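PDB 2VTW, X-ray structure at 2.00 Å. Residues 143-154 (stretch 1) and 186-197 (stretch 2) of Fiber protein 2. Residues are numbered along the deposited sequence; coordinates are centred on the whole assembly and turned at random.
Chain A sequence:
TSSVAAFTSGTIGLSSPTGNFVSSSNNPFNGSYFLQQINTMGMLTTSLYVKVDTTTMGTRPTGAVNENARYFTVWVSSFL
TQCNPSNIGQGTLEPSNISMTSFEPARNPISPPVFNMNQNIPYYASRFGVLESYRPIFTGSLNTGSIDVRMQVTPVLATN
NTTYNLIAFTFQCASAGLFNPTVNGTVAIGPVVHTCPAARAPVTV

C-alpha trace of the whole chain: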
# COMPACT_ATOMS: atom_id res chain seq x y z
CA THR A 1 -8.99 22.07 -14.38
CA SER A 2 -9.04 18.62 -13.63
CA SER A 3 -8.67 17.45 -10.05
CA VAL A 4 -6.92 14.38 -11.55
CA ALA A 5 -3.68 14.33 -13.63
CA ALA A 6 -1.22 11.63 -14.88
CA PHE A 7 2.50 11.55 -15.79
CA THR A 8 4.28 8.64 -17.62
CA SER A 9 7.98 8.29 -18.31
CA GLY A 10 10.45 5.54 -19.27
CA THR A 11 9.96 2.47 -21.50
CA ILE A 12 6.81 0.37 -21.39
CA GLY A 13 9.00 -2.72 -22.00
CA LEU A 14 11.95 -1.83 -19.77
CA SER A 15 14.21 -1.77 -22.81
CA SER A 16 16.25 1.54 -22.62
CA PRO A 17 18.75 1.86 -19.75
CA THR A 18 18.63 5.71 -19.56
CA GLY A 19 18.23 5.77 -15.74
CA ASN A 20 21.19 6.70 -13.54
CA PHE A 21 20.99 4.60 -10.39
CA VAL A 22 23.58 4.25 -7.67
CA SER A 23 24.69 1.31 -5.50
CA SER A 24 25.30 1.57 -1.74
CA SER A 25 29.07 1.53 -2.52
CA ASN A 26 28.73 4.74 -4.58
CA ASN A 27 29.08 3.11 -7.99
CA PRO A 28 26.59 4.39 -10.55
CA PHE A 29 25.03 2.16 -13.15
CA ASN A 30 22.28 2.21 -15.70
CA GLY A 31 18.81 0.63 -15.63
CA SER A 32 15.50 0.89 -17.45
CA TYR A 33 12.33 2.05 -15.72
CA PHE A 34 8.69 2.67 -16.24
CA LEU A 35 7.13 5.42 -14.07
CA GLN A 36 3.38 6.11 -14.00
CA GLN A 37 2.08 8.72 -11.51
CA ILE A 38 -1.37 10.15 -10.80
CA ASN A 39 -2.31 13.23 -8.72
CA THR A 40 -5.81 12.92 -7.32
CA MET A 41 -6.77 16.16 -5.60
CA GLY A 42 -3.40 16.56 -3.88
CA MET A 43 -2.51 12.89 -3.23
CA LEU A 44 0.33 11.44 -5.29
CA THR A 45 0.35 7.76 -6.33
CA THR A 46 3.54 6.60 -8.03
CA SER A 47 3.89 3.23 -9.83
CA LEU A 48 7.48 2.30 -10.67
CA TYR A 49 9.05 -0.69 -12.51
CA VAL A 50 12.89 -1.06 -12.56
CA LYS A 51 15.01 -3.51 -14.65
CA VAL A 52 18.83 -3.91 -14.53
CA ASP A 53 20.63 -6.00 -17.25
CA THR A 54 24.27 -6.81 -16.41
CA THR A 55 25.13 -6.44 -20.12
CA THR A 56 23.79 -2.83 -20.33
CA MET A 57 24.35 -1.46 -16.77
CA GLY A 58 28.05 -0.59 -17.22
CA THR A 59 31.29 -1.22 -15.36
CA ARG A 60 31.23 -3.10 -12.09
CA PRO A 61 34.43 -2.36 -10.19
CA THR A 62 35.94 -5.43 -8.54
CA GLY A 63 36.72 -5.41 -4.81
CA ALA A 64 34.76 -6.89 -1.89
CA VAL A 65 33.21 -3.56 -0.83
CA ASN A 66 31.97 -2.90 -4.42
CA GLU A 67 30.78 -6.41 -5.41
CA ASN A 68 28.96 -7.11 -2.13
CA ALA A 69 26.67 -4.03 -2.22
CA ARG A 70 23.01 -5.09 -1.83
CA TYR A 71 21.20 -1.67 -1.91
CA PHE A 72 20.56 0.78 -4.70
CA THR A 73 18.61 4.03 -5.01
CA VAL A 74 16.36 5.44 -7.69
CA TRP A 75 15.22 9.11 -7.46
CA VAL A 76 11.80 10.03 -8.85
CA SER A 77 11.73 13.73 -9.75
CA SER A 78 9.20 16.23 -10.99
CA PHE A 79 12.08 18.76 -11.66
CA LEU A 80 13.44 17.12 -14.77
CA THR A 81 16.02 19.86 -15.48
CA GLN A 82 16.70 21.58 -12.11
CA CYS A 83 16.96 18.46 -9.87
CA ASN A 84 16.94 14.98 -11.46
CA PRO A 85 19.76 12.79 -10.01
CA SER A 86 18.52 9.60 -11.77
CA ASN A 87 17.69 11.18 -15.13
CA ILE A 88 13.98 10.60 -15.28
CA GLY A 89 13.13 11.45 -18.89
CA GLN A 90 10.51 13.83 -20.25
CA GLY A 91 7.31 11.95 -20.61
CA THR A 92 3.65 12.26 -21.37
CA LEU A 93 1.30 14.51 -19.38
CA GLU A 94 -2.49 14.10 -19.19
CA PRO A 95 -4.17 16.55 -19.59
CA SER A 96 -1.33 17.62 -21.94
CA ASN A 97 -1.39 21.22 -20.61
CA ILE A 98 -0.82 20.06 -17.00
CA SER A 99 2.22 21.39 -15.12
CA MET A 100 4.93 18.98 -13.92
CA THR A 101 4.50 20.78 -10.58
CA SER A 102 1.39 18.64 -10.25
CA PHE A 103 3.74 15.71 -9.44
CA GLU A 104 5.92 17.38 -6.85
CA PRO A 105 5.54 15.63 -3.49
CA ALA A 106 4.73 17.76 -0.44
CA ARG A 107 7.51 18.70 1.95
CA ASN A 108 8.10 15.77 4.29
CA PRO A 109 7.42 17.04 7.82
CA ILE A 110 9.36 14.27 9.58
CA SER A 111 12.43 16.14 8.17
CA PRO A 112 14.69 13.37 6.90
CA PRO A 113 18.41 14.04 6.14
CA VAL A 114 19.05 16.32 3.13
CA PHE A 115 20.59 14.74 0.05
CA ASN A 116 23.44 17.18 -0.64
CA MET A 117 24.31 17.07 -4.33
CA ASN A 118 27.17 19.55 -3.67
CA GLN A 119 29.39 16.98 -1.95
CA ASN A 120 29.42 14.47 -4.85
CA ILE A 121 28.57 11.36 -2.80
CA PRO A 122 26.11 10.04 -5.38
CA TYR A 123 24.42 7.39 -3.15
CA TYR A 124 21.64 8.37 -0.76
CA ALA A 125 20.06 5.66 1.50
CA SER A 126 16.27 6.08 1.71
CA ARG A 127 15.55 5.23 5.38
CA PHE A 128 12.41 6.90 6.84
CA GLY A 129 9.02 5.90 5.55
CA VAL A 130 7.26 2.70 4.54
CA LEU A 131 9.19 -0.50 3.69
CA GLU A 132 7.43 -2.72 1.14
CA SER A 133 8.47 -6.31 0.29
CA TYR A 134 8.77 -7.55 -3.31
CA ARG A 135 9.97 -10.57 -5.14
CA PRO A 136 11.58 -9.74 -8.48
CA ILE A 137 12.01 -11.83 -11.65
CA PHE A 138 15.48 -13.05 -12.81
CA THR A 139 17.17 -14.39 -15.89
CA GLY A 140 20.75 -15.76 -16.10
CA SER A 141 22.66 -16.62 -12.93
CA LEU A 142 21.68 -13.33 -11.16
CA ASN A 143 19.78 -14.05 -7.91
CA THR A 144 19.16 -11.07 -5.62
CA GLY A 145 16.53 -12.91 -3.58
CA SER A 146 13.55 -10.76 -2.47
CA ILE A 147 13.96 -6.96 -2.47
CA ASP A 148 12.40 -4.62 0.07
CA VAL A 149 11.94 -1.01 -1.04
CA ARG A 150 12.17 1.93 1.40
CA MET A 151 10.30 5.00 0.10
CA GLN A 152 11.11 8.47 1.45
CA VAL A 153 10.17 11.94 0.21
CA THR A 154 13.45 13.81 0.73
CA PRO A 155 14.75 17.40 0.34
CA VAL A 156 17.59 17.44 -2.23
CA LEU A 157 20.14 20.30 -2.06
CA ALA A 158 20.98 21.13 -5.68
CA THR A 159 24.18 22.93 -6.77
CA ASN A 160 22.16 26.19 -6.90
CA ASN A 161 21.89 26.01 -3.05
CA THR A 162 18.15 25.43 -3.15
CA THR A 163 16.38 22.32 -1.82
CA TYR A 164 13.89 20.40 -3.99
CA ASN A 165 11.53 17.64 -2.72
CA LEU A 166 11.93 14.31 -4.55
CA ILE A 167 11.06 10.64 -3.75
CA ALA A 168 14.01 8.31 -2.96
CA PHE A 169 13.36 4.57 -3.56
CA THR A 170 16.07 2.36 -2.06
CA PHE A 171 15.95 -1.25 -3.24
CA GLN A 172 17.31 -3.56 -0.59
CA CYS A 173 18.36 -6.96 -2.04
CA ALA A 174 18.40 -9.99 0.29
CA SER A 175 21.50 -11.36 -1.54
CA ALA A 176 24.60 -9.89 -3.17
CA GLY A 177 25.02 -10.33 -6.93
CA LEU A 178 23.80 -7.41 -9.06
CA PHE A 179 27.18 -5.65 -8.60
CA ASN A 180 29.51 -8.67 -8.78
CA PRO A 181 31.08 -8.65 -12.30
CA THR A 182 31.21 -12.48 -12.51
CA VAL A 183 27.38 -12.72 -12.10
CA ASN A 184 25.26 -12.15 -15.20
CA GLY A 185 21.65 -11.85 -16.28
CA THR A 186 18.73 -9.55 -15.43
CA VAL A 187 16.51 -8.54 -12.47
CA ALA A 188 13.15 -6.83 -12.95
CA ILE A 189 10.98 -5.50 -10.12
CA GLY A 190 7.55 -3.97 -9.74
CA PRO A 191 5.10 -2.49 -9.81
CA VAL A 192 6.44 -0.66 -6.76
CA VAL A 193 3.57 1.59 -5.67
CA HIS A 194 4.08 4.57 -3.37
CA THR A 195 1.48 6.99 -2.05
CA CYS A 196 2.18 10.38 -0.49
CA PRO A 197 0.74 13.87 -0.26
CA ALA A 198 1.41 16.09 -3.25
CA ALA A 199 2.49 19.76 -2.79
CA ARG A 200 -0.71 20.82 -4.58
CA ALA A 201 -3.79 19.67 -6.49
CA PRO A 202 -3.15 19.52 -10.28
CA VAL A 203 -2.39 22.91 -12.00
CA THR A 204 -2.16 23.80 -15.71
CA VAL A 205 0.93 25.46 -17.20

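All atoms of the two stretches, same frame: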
# COMPACT_ATOMS: atom_id res chain seq x y z
N ASN A 143 20.78 -13.73 -8.94
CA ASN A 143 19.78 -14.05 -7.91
C ASN A 143 19.94 -13.13 -6.70
O ASN A 143 20.72 -13.39 -5.79
CB ASN A 143 19.86 -15.54 -7.48
CG ASN A 143 18.66 -15.98 -6.62
OD1 ASN A 143 18.03 -15.18 -5.91
ND2 ASN A 143 18.33 -17.26 -6.70
N THR A 144 19.18 -12.04 -6.72
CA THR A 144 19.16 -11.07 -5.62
C THR A 144 18.34 -11.51 -4.40
O THR A 144 18.39 -10.88 -3.33
CB THR A 144 18.53 -9.73 -6.10
OG1 THR A 144 17.19 -9.98 -6.55
CG2 THR A 144 19.35 -9.10 -7.25
N GLY A 145 17.57 -12.59 -4.56
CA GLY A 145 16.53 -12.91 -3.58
C GLY A 145 15.39 -11.88 -3.65
O GLY A 145 15.22 -11.19 -4.65
N SER A 146 14.58 -11.81 -2.59
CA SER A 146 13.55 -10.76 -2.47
C SER A 146 14.22 -9.40 -2.21
O SER A 146 15.33 -9.31 -1.72
CB SER A 146 12.55 -11.09 -1.35
OG SER A 146 11.63 -12.08 -1.79
N ILE A 147 13.48 -8.34 -2.55
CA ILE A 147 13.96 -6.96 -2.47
C ILE A 147 12.89 -6.16 -1.73
O ILE A 147 11.75 -6.11 -2.14
CB ILE A 147 14.17 -6.34 -3.90
CG1 ILE A 147 15.26 -7.08 -4.68
CG2 ILE A 147 14.51 -4.87 -3.80
CD1 ILE A 147 15.38 -6.65 -6.17
N ASP A 148 13.26 -5.57 -0.60
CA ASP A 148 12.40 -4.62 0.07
C ASP A 148 12.74 -3.25 -0.49
O ASP A 148 13.91 -2.98 -0.80
CB ASP A 148 12.67 -4.61 1.56
CG ASP A 148 12.25 -5.91 2.23
OD1 ASP A 148 11.27 -6.53 1.76
OD2 ASP A 148 12.88 -6.25 3.25
N VAL A 149 11.73 -2.39 -0.62
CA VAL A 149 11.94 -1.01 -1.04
C VAL A 149 11.51 -0.02 0.05
O VAL A 149 10.33 -0.02 0.47
CB VAL A 149 11.17 -0.72 -2.34
CG1 VAL A 149 11.60 0.64 -2.91
CG2 VAL A 149 11.40 -1.85 -3.38
N ARG A 150 12.45 0.78 0.53
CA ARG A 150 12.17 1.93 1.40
C ARG A 150 11.83 3.16 0.56
O ARG A 150 12.55 3.49 -0.38
CB ARG A 150 13.34 2.23 2.31
CG ARG A 150 13.08 3.33 3.36
CD ARG A 150 12.21 2.83 4.47
NE ARG A 150 12.87 1.79 5.25
CZ ARG A 150 12.35 1.19 6.31
NH1 ARG A 150 11.14 1.49 6.72
NH2 ARG A 150 13.06 0.28 6.97
N MET A 151 10.74 3.85 0.88
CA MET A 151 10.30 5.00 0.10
C MET A 151 10.20 6.25 1.01
O MET A 151 9.52 6.23 2.05
CB MET A 151 8.99 4.68 -0.59
CG MET A 151 9.03 3.39 -1.43
SD MET A 151 7.38 2.76 -1.73
CE MET A 151 7.72 1.04 -2.02
N GLN A 152 10.91 7.31 0.61
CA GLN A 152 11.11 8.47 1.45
C GLN A 152 11.13 9.75 0.61
O GLN A 152 12.05 9.97 -0.21
CB GLN A 152 12.41 8.34 2.23
CG GLN A 152 12.71 9.48 3.23
CD GLN A 152 14.17 9.49 3.61
OE1 GLN A 152 14.63 8.65 4.39
NE2 GLN A 152 14.93 10.43 3.05
N VAL A 153 10.11 10.59 0.78
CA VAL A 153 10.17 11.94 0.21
C VAL A 153 11.29 12.71 0.96
O VAL A 153 11.33 12.74 2.19
CB VAL A 153 8.85 12.66 0.34
CG1 VAL A 153 8.99 14.14 -0.01
CG2 VAL A 153 7.83 11.98 -0.55
N THR A 154 12.19 13.31 0.20
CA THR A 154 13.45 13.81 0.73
C THR A 154 13.78 15.17 0.11
O THR A 154 13.60 15.35 -1.09
CB THR A 154 14.62 12.85 0.35
OG1 THR A 154 14.30 11.49 0.71
CG2 THR A 154 15.88 13.28 1.01
N THR A 186 19.62 -10.69 -15.66
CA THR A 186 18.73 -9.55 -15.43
C THR A 186 17.87 -9.74 -14.16
O THR A 186 17.65 -10.86 -13.70
CB THR A 186 17.78 -9.28 -16.65
OG1 THR A 186 16.70 -10.22 -16.67
CG2 THR A 186 18.56 -9.32 -17.99
N VAL A 187 17.44 -8.60 -13.60
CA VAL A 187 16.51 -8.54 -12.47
C VAL A 187 15.51 -7.44 -12.80
O VAL A 187 15.89 -6.37 -13.28
CB VAL A 187 17.22 -8.27 -11.13
CG1 VAL A 187 18.00 -6.95 -11.17
CG2 VAL A 187 16.19 -8.28 -9.94
N ALA A 188 14.23 -7.74 -12.65
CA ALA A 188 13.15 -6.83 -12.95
C ALA A 188 12.17 -6.86 -11.77
O ALA A 188 11.83 -7.94 -11.24
CB ALA A 188 12.46 -7.21 -14.24
N ILE A 189 11.73 -5.67 -11.36
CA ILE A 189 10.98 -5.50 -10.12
C ILE A 189 9.85 -4.54 -10.36
O ILE A 189 10.02 -3.54 -11.07
CB ILE A 189 11.88 -4.98 -8.98
CG1 ILE A 189 11.08 -4.80 -7.68
CG2 ILE A 189 12.50 -3.66 -9.37
CD1 ILE A 189 11.93 -4.63 -6.45
N GLY A 190 8.71 -4.86 -9.76
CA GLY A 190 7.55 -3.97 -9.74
C GLY A 190 6.24 -4.70 -9.97
O GLY A 190 6.23 -5.93 -10.13
N PRO A 191 5.14 -3.95 -10.02
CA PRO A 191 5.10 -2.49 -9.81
C PRO A 191 5.31 -2.12 -8.35
O PRO A 191 4.71 -2.74 -7.46
CB PRO A 191 3.70 -2.08 -10.29
CG PRO A 191 2.88 -3.32 -10.19
CD PRO A 191 3.81 -4.50 -10.30
N VAL A 192 6.22 -1.18 -8.10
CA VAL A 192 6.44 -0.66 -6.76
C VAL A 192 5.55 0.56 -6.63
O VAL A 192 5.76 1.52 -7.36
CB VAL A 192 7.89 -0.28 -6.56
CG1 VAL A 192 8.11 0.34 -5.17
CG2 VAL A 192 8.80 -1.52 -6.79
N VAL A 193 4.56 0.52 -5.73
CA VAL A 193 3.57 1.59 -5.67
C VAL A 193 3.76 2.34 -4.37
O VAL A 193 3.86 1.74 -3.28
CB VAL A 193 2.11 1.11 -5.87
CG1 VAL A 193 1.16 2.27 -5.81
CG2 VAL A 193 1.92 0.37 -7.21
N HIS A 194 3.89 3.67 -4.50
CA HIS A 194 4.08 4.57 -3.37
C HIS A 194 2.97 5.58 -3.38
O HIS A 194 2.61 6.07 -4.43
CB HIS A 194 5.40 5.31 -3.53
CG HIS A 194 5.69 6.25 -2.41
ND1 HIS A 194 5.75 7.61 -2.58
CD2 HIS A 194 5.89 6.03 -1.08
CE1 HIS A 194 6.02 8.19 -1.43
NE2 HIS A 194 6.10 7.26 -0.50
N THR A 195 2.43 5.90 -2.19
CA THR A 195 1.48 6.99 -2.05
C THR A 195 1.99 8.02 -1.04
O THR A 195 2.57 7.69 0.01
CB THR A 195 0.05 6.48 -1.67
OG1 THR A 195 -0.42 5.58 -2.66
CG2 THR A 195 -0.95 7.62 -1.56
N CYS A 196 1.81 9.29 -1.38
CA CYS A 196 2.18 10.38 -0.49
C CYS A 196 1.38 11.62 -0.87
O CYS A 196 0.80 11.68 -1.96
CB CYS A 196 3.69 10.65 -0.48
SG CYS A 196 4.39 11.36 -2.00
N PRO A 197 1.27 12.58 0.07
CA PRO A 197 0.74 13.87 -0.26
C PRO A 197 1.57 14.60 -1.30
O PRO A 197 2.79 14.62 -1.23
CB PRO A 197 0.77 14.61 1.08
CG PRO A 197 0.73 13.52 2.11
CD PRO A 197 1.60 12.47 1.50
O HOH W 1 7.17 7.74 1.95

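Two strands far apart in sequence pack through their side chains in a largely apolar, sandwich-like contact, with no direct hydrogen bond between them and one water bridge near Met151 and His194. Strands 147-154 and 186-197 run in roughly the same direction, 29° apart, with axes 8.7 Å apart at their closest, too far for backbone pairing; together the stretches bury 461 Å². Alternation selects the residues of the first strand: Ile147, Val149, Met151 and Val153 point toward the partner, whereas Asp148 and Gln152 point away and their polar ends bond elsewhere in the structure. On the second strand Val187, Ile189, Val192, His194 and Cys196 point inward. The alternation shifts at Gly190-Pro191, where a cis peptide precedes Pro191 and the backbone of Gly190 (phi 138°, psi -177°) calls for glycine.

At one end, Thr144 OG1 lies 3.9 Å from Val187 CG2, while the hydroxyl donates to its neighbour's carbonyl (Thr144 OG1 to Gly145 O, 3.0 Å), so its polarity is satisfied beside an apolar methyl. Branched side chains fill the next layers: Ile147 CG2 meets Ile189 CD1 at 3.7 Å, the all-t Ile189 extending to reach Val149 CG2 as well (Ile189 CD1 to Val149 CG2, 4.2 Å). Met151, with the largest covered area, packs mainly against Val192 and His194. Its long, flexible chain brings Met151 CE to 3.3 Å from Val192 CG1, a tight contact, while Met151 CB sits 3.4 Å from His194 CD2, and Met151 SD lies obliquely 4.6 Å from the His194 ring centroid. The imidazole suits this buried site because it combines packing with polarity: a water donates to Met151 O (2.8 Å from the water O) and hydrogen-bonds His194 NE2 (2.7 Å from the same O). Val153 CG2 approaches the ring edge at His194 CE1 (4.3 Å) and closes the row against Cys196 SG (3.8 Å from Val153 CG2).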